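Local coordinates for protein endo-beta-mannanase (Opitutaceae bacterium TAV5, PDB 7BOB) that probably removes mannose units from the ends of beta-1,4-linked mannan chains as a glycoside hydrolase family 5 exo-beta-1,4-mannosidase, at residues 57-63 with 95-101. Sequence-based numbering, arbitrary orientation.
Sequences VRFFVRW and PQPSLFV
Val57 pairs with Pro95, and Phe59 with Pro97, on neighbouring parallel strands of the (beta/alpha)8 barrel characteristic of glycoside hydrolase family 5, joined by a beta-alpha-beta crossover through helix 75-89. Four backbone hydrogen bonds pair them: Gln96 N to Val57 O, Phe59 N to Gln96 O, Ser98 N to Phe59 O and Val61 N to Ser98 O. The third spans 2.8 Å between Ser98 N and Phe59 O. Beyond Ser98 the second strand turns through an inverse gamma turn centred on Phe100, and Trp63 N then bonds to Val101 O at 3.0 Å.

The face bearing Arg58, Phe60, Gln96 and Ser98 looks into the barrel interior. With CG anti to the backbone N (chi1 179°) and the chain extended to NE, Arg58 passes Gln96, its CD lying 3.4 Å from Gln96 OE1. Gln96 OE1 takes its hydrogen bond from Gln280 NE2. The guanidinium plane is turned 67° from the Gln96 amide, and Phe60 CE1 sits over the centre of the Arg58 guanidinium, 3.5 Å above its plane. Salt bridges to Asp152 and Glu281 grip the guanidinium, while Ser98 OG bonds to the same Asp152. An alanine in place of Arg58 would remove this buried cation and is likely to leave both carboxylates without their shared mate.

On the apolar face, toward helix 75-89, Phe59 spans two prolines: CE1 lies 3.5 Å from Pro95 CB, and CE2 3.9 Å from Pro97 CB. Farther along, Val61 CG2 brushes Leu99 CD2 beside helix 124-141. The aromatic pair at the C-terminal ends is T-shaped, its planes 87° apart: Phe100 presents its edge to the six-membered ring of Trp63, with Phe100 CE1 3.8 Å from Trp63 CZ3.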
ATOM      1  N   VAL A  57      13.759  39.758  -3.872  1.00 45.99           N
ATOM      2  CA  VAL A  57      13.702  39.038  -2.608  1.00 41.66           C
ATOM      3  C   VAL A  57      12.336  38.380  -2.540  1.00 46.36           C
ATOM      4  O   VAL A  57      11.311  39.050  -2.727  1.00 48.83           O
ATOM      5  CB  VAL A  57      13.958  39.941  -1.383  1.00 44.91           C
ATOM      6  CG1 VAL A  57      12.973  41.140  -1.310  1.00 38.97           C
ATOM      7  CG2 VAL A  57      13.950  39.106  -0.071  1.00 41.93           C
ATOM      8  N   ARG A  58      12.322  37.058  -2.345  1.00 43.26           N
ATOM      9  CA  ARG A  58      11.087  36.316  -2.141  1.00 42.30           C
ATOM     10  C   ARG A  58      10.811  36.211  -0.646  1.00 44.93           C
ATOM     11  O   ARG A  58      11.690  35.817   0.132  1.00 45.42           O
ATOM     12  CB  ARG A  58      11.176  34.920  -2.754  1.00 42.51           C
ATOM     13  CG  ARG A  58       9.918  34.078  -2.551  1.00 45.99           C
ATOM     14  CD  ARG A  58       9.910  32.895  -3.485  1.00 43.03           C
ATOM     15  NE  ARG A  58       8.725  32.049  -3.365  1.00 46.04           N
ATOM     16  CZ  ARG A  58       8.744  30.757  -2.998  1.00 47.09           C
ATOM     17  NH1 ARG A  58       9.883  30.152  -2.661  1.00 41.03           N
ATOM     18  NH2 ARG A  58       7.618  30.065  -2.964  1.00 45.66           N
ATOM     19  N   PHE A  59       9.602  36.577  -0.242  1.00 42.25           N
ATOM     20  CA  PHE A  59       9.234  36.455   1.154  1.00 43.81           C
ATOM     21  C   PHE A  59       7.777  36.014   1.248  1.00 44.95           C
ATOM     22  O   PHE A  59       7.031  36.029   0.263  1.00 46.92           O
ATOM     23  CB  PHE A  59       9.517  37.759   1.916  1.00 45.70           C
ATOM     24  CG  PHE A  59       8.664  38.925   1.496  1.00 50.02           C
ATOM     25  CD1 PHE A  59       9.209  39.971   0.766  1.00 50.16           C
ATOM     26  CD2 PHE A  59       7.332  39.012   1.875  1.00 49.40           C
ATOM     27  CE1 PHE A  59       8.445  41.059   0.394  1.00 47.03           C
ATOM     28  CE2 PHE A  59       6.553  40.115   1.501  1.00 48.00           C
ATOM     29  CZ  PHE A  59       7.111  41.124   0.757  1.00 49.42           C
ATOM     30  N   PHE A  60       7.363  35.631   2.448  1.00 41.53           N
ATOM     31  CA  PHE A  60       6.156  34.839   2.609  1.00 44.11           C
ATOM     32  C   PHE A  60       5.165  35.543   3.518  1.00 48.02           C
ATOM     33  O   PHE A  60       5.482  35.872   4.668  1.00 46.79           O
ATOM     34  CB  PHE A  60       6.538  33.457   3.131  1.00 42.51           C
ATOM     35  CG  PHE A  60       7.652  32.864   2.356  1.00 42.10           C
ATOM     36  CD1 PHE A  60       7.416  32.308   1.112  1.00 45.43           C
ATOM     37  CD2 PHE A  60       8.961  32.964   2.809  1.00 45.41           C
ATOM     38  CE1 PHE A  60       8.468  31.778   0.351  1.00 46.26           C
ATOM     39  CE2 PHE A  60      10.002  32.458   2.066  1.00 42.06           C
ATOM     40  CZ  PHE A  60       9.757  31.869   0.830  1.00 43.70           C
ATOM     41  N   VAL A  61       3.970  35.781   2.987  1.00 48.81           N
ATOM     42  CA  VAL A  61       2.874  36.365   3.749  1.00 46.68           C
ATOM     43  C   VAL A  61       2.194  35.209   4.473  1.00 46.99           C
ATOM     44  O   VAL A  61       1.365  34.500   3.893  1.00 49.35           O
ATOM     45  CB  VAL A  61       1.922  37.142   2.821  1.00 47.62           C
ATOM     46  CG1 VAL A  61       0.813  37.823   3.602  1.00 49.18           C
ATOM     47  CG2 VAL A  61       2.715  38.185   2.017  1.00 50.23           C
ATOM     48  N   ARG A  62       2.594  34.955   5.716  1.00 45.39           N
ATOM     49  CA  ARG A  62       2.086  33.791   6.436  1.00 49.12           C
ATOM     50  C   ARG A  62       0.634  34.047   6.842  1.00 50.26           C
ATOM     51  O   ARG A  62       0.356  34.908   7.692  1.00 49.99           O
ATOM     52  CB  ARG A  62       2.965  33.470   7.640  1.00 43.34           C
ATOM     53  CG  ARG A  62       2.792  32.039   8.114  1.00 46.97           C
ATOM     54  CD  ARG A  62       3.767  31.669   9.230  1.00 45.97           C
ATOM     55  NE  ARG A  62       3.559  32.475  10.431  1.00 46.42           N
ATOM     56  CZ  ARG A  62       4.013  32.137  11.632  1.00 46.38           C
ATOM     57  NH1 ARG A  62       4.688  31.005  11.794  1.00 44.52           N
ATOM     58  NH2 ARG A  62       3.777  32.911  12.675  1.00 42.75           N
ATOM     59  N   TRP A  63      -0.281  33.298   6.215  1.00 44.52           N
ATOM     60  CA  TRP A  63      -1.726  33.502   6.334  1.00 49.31           C
ATOM     61  C   TRP A  63      -2.240  33.585   7.768  1.00 51.14           C
ATOM     62  O   TRP A  63      -3.008  34.514   8.059  1.00 51.54           O
ATOM     63  CB  TRP A  63      -2.457  32.387   5.574  1.00 49.90           C
ATOM     64  CG  TRP A  63      -3.895  32.665   5.280  1.00 51.08           C
ATOM     65  CD1 TRP A  63      -4.609  33.775   5.625  1.00 54.19           C
ATOM     66  CD2 TRP A  63      -4.800  31.812   4.561  1.00 50.66           C
ATOM     67  NE1 TRP A  63      -5.904  33.664   5.173  1.00 54.66           N
ATOM     68  CE2 TRP A  63      -6.046  32.467   4.519  1.00 53.69           C
ATOM     69  CE3 TRP A  63      -4.678  30.553   3.960  1.00 49.88           C
ATOM     70  CZ2 TRP A  63      -7.159  31.917   3.886  1.00 48.05           C
ATOM     71  CZ3 TRP A  63      -5.786  30.005   3.339  1.00 53.05           C
ATOM     72  CH2 TRP A  63      -7.014  30.695   3.308  1.00 54.09           C
ATOM     73  N   PRO A  95      10.269  42.917  -4.511  1.00 54.86           N
ATOM     74  CA  PRO A  95       9.714  41.859  -3.659  1.00 49.29           C
ATOM     75  C   PRO A  95       8.933  40.843  -4.479  1.00 49.97           C
ATOM     76  O   PRO A  95       8.219  41.187  -5.422  1.00 50.02           O
ATOM     77  CB  PRO A  95       8.797  42.621  -2.695  1.00 49.05           C
ATOM     78  CG  PRO A  95       8.465  43.904  -3.418  1.00 55.49           C
ATOM     79  CD  PRO A  95       9.662  44.236  -4.253  1.00 48.23           C
ATOM     80  N   GLN A  96       9.067  39.574  -4.116  1.00 44.72           N
ATOM     81  CA  GLN A  96       8.231  38.532  -4.703  1.00 48.90           C
ATOM     82  C   GLN A  96       7.438  37.948  -3.548  1.00 49.13           C
ATOM     83  O   GLN A  96       7.906  37.024  -2.868  1.00 46.69           O
ATOM     84  CB  GLN A  96       9.047  37.470  -5.442  1.00 45.98           C
ATOM     85  CG  GLN A  96       8.162  36.472  -6.173  1.00 46.94           C
ATOM     86  CD  GLN A  96       8.963  35.436  -6.961  1.00 52.73           C
ATOM     87  OE1 GLN A  96       9.163  34.314  -6.507  1.00 49.85           O
ATOM     88  NE2 GLN A  96       9.440  35.827  -8.140  1.00 48.82           N
ATOM     89  N   PRO A  97       6.258  38.492  -3.259  1.00 50.41           N
ATOM     90  CA  PRO A  97       5.515  38.059  -2.072  1.00 49.42           C
ATOM     91  C   PRO A  97       4.739  36.793  -2.369  1.00 48.42           C
ATOM     92  O   PRO A  97       4.149  36.645  -3.441  1.00 51.87           O
ATOM     93  CB  PRO A  97       4.574  39.245  -1.791  1.00 46.04           C
ATOM     94  CG  PRO A  97       4.289  39.798  -3.152  1.00 48.41           C
ATOM     95  CD  PRO A  97       5.556  39.562  -3.993  1.00 47.16           C
ATOM     96  N   SER A  98       4.742  35.874  -1.407  1.00 49.95           N
ATOM     97  CA  SER A  98       4.099  34.572  -1.559  1.00 48.24           C
ATOM     98  C   SER A  98       2.925  34.516  -0.597  1.00 46.41           C
ATOM     99  O   SER A  98       3.115  34.690   0.612  1.00 50.14           O
ATOM    100  CB  SER A  98       5.096  33.444  -1.291  1.00 47.54           C
ATOM    101  OG  SER A  98       4.539  32.164  -1.547  1.00 53.02           O
ATOM    102  N   LEU A  99       1.720  34.274  -1.137  1.00 45.22           N
ATOM    103  CA  LEU A  99       0.465  34.470  -0.401  1.00 47.35           C
ATOM    104  C   LEU A  99       0.083  33.255   0.438  1.00 51.79           C
ATOM    105  O   LEU A  99      -0.071  33.354   1.662  1.00 51.24           O
ATOM    106  CB  LEU A  99      -0.674  34.803  -1.376  1.00 45.78           C
ATOM    107  CG  LEU A  99      -0.411  36.017  -2.285  1.00 56.82           C
ATOM    108  CD1 LEU A  99      -1.688  36.537  -2.942  1.00 58.44           C
ATOM    109  CD2 LEU A  99       0.287  37.151  -1.531  1.00 50.72           C
ATOM    110  N   PHE A 100      -0.109  32.102  -0.214  1.00 49.29           N
ATOM    111  CA  PHE A 100      -0.735  30.949   0.428  1.00 48.78           C
ATOM    112  C   PHE A 100       0.357  30.121   1.092  1.00 45.78           C
ATOM    113  O   PHE A 100       0.904  29.171   0.534  1.00 47.08           O
ATOM    114  CB  PHE A 100      -1.561  30.161  -0.581  1.00 49.75           C
ATOM    115  CG  PHE A 100      -2.899  30.793  -0.871  1.00 50.49           C
ATOM    116  CD1 PHE A 100      -3.942  30.692   0.041  1.00 51.26           C
ATOM    117  CD2 PHE A 100      -3.104  31.515  -2.035  1.00 50.87           C
ATOM    118  CE1 PHE A 100      -5.175  31.296  -0.213  1.00 53.65           C
ATOM    119  CE2 PHE A 100      -4.335  32.116  -2.303  1.00 53.00           C
ATOM    120  CZ  PHE A 100      -5.365  32.019  -1.396  1.00 49.85           C
ATOM    121  N   VAL A 101       0.702  30.539   2.305  1.00 43.37           N
ATOM    122  CA  VAL A 101       1.776  29.954   3.098  1.00 47.93           C
ATOM    123  C   VAL A 101       1.241  29.823   4.520  1.00 47.58           C
ATOM    124  O   VAL A 101       1.075  30.834   5.208  1.00 48.03           O
ATOM    125  CB  VAL A 101       3.048  30.820   3.085  1.00 49.79           C
ATOM    126  CG1 VAL A 101       4.154  30.151   3.860  1.00 48.83           C
ATOM    127  CG2 VAL A 101       3.509  31.122   1.652  1.00 50.30           C
TER